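Local coordinates for hypothetical protein PA5202 (Pseudomonas aeruginosa, PDB 1ZKI) that adopts the hotdog fold of the thioesterases and probably hydrolyses acyl-CoA thioesters, at residues A[106-112]-A[124-130]. Residues are numbered along the deposited sequence; the frame is centred on the assembly and turned at random.
Sequences RSLVVEA and GQGTFAQ
F128 lays its ring beside V110, with CD2 of F128 4.1 Å from CG2 of V110 and the methyl approaching obliquely. With CG1 of V110 anti to the backbone N (chi1 -171°), CG2 is the methyl left to meet the ring. At the base of the F128 side chain, CB meets CD1 of L108, and the same CD1 reaches OE1 of Q130 at 3.6 Å. G126, facing V110 across the pair, has no side chain, so on this face the ring is the side-chain neighbour of V110 from 124-130. V110 also rests on M62 and C66 of helix 51-70, and A112 on M58.

The backbones of strands 107-116 and 119-130 pair antiparallel as a hairpin. L108 and F128 exchange two hydrogen bonds, F128 N to L108 O being 2.8 Å. V110 with G126 and A112 with G124 repeat the exchange, and at the open end Q130 N bonds R106 O at 2.8 Å. V109, E111, Q125 and T127 bond outward to the flanking strands.

The opposite face carries those four side chains. There T127 OG1 hydrogen-bonds E80 and also N84 of the second subunit, while E111 forms salt bridges with K123 of both subunits. The face of L108, V110, A112 and F128 is thus apolar and packs in part on helix 51-70; the other is mixed and carries the polar links to the second subunit.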
loop_
_atom_site.group_PDB
_atom_site.type_symbol
_atom_site.label_atom_id
_atom_site.label_comp_id
_atom_site.label_asym_id
_atom_site.label_seq_id
_atom_site.Cartn_x
_atom_site.Cartn_y
_atom_site.Cartn_z
ATOM N N ARG A 106 -3.381 3.485 -19.503
ATOM C CA ARG A 106 -4.572 2.660 -19.292
ATOM C C ARG A 106 -4.940 2.425 -17.829
ATOM O O ARG A 106 -6.108 2.165 -17.514
ATOM C CB ARG A 106 -4.416 1.328 -20.015
ATOM C CG ARG A 106 -4.487 1.458 -21.522
ATOM C CD ARG A 106 -4.261 0.127 -22.185
ATOM N NE ARG A 106 -4.983 -0.945 -21.498
ATOM C CZ ARG A 106 -4.877 -2.234 -21.811
ATOM N NH1 ARG A 106 -4.083 -2.617 -22.809
ATOM N NH2 ARG A 106 -5.569 -3.138 -21.130
ATOM N N SER A 107 -3.961 2.524 -16.938
ATOM C CA SER A 107 -4.243 2.329 -15.523
ATOM C C SER A 107 -3.442 3.254 -14.632
ATOM O O SER A 107 -2.384 3.760 -15.023
ATOM C CB SER A 107 -4.013 0.867 -15.122
ATOM O OG SER A 107 -2.656 0.510 -15.304
ATOM N N LEU A 108 -3.971 3.473 -13.434
ATOM C CA LEU A 108 -3.287 4.230 -12.409
ATOM C C LEU A 108 -3.223 3.384 -11.146
ATOM O O LEU A 108 -4.160 2.656 -10.832
ATOM C CB LEU A 108 -3.994 5.556 -12.104
ATOM C CG LEU A 108 -4.322 6.552 -13.219
ATOM C CD1 LEU A 108 -5.758 6.341 -13.703
ATOM C CD2 LEU A 108 -4.134 7.971 -12.723
ATOM N N VAL A 109 -2.104 3.474 -10.437
ATOM C CA VAL A 109 -1.970 2.852 -9.130
ATOM C C VAL A 109 -1.923 3.958 -8.086
ATOM O O VAL A 109 -1.194 4.963 -8.248
ATOM C CB VAL A 109 -0.704 2.000 -9.037
ATOM C CG1 VAL A 109 -0.632 1.275 -7.686
ATOM C CG2 VAL A 109 -0.659 0.996 -10.196
ATOM N N VAL A 110 -2.679 3.765 -7.011
ATOM C CA VAL A 110 -2.835 4.800 -5.985
ATOM C C VAL A 110 -2.725 4.170 -4.607
ATOM O O VAL A 110 -3.167 3.025 -4.420
ATOM C CB VAL A 110 -4.229 5.510 -6.088
ATOM C CG1 VAL A 110 -4.297 6.740 -5.172
ATOM C CG2 VAL A 110 -4.537 5.910 -7.515
ATOM N N GLU A 111 -2.083 4.874 -3.665
ATOM C CA GLU A 111 -2.072 4.430 -2.274
ATOM C C GLU A 111 -2.773 5.479 -1.436
ATOM O O GLU A 111 -2.940 6.621 -1.886
ATOM C CB GLU A 111 -0.645 4.199 -1.759
ATOM C CG GLU A 111 0.186 5.464 -1.630
ATOM C CD GLU A 111 1.526 5.248 -0.880
ATOM O OE1 GLU A 111 1.719 4.183 -0.254
ATOM O OE2 GLU A 111 2.377 6.159 -0.920
ATOM N N ALA A 112 -3.199 5.105 -0.233
ATOM C CA ALA A 112 -3.848 6.074 0.654
ATOM C C ALA A 112 -3.666 5.671 2.099
ATOM O O ALA A 112 -3.473 4.491 2.399
ATOM C CB ALA A 112 -5.337 6.234 0.315
ATOM N N GLY A 124 -4.241 1.681 2.433
ATOM C CA GLY A 124 -4.669 0.871 1.274
ATOM C C GLY A 124 -3.974 1.199 -0.022
ATOM O O GLY A 124 -3.217 2.175 -0.101
ATOM N N GLN A 125 -4.272 0.387 -1.033
ATOM C CA GLN A 125 -3.654 0.478 -2.347
ATOM C C GLN A 125 -4.684 -0.024 -3.327
ATOM O O GLN A 125 -5.346 -1.025 -3.056
ATOM C CB GLN A 125 -2.427 -0.439 -2.373
ATOM C CG GLN A 125 -1.590 -0.390 -3.623
ATOM C CD GLN A 125 -0.387 -1.327 -3.528
ATOM O OE1 GLN A 125 -0.197 -2.205 -4.382
ATOM N NE2 GLN A 125 0.406 -1.166 -2.468
ATOM N N GLY A 126 -4.831 0.671 -4.448
ATOM C CA GLY A 126 -5.822 0.275 -5.469
ATOM C C GLY A 126 -5.390 0.616 -6.878
ATOM O O GLY A 126 -4.359 1.288 -7.094
ATOM N N THR A 127 -6.200 0.174 -7.835
ATOM C CA THR A 127 -5.880 0.300 -9.243
ATOM C C THR A 127 -7.105 0.905 -9.885
ATOM O O THR A 127 -8.234 0.455 -9.643
ATOM C CB THR A 127 -5.587 -1.067 -9.869
ATOM O OG1 THR A 127 -4.734 -1.817 -8.998
ATOM C CG2 THR A 127 -4.915 -0.923 -11.273
ATOM N N PHE A 128 -6.874 1.925 -10.703
ATOM C CA PHE A 128 -7.938 2.607 -11.441
ATOM C C PHE A 128 -7.748 2.389 -12.933
ATOM O O PHE A 128 -6.615 2.238 -13.418
ATOM C CB PHE A 128 -7.913 4.107 -11.095
ATOM C CG PHE A 128 -8.578 4.439 -9.789
ATOM C CD1 PHE A 128 -9.774 5.142 -9.773
ATOM C CD2 PHE A 128 -8.032 4.031 -8.579
ATOM C CE1 PHE A 128 -10.409 5.454 -8.575
ATOM C CE2 PHE A 128 -8.664 4.319 -7.358
ATOM C CZ PHE A 128 -9.856 5.036 -7.355
ATOM N N ALA A 129 -8.854 2.361 -13.678
ATOM C CA ALA A 129 -8.774 2.237 -15.125
ATOM C C ALA A 129 -8.935 3.648 -15.682
ATOM O O ALA A 129 -9.847 4.381 -15.281
ATOM C CB ALA A 129 -9.855 1.313 -15.644
ATOM N N GLN A 130 -7.995 4.046 -16.534
ATOM C CA GLN A 130 -8.044 5.349 -17.195
ATOM C C GLN A 130 -9.082 5.285 -18.307
ATOM O O GLN A 130 -8.951 4.479 -19.233
ATOM C CB GLN A 130 -6.660 5.719 -17.759
ATOM C CG GLN A 130 -6.597 7.084 -18.450
ATOM C CD GLN A 130 -6.820 8.228 -17.480
ATOM O OE1 GLN A 130 -6.003 8.460 -16.593
ATOM N NE2 GLN A 130 -7.938 8.948 -17.644
#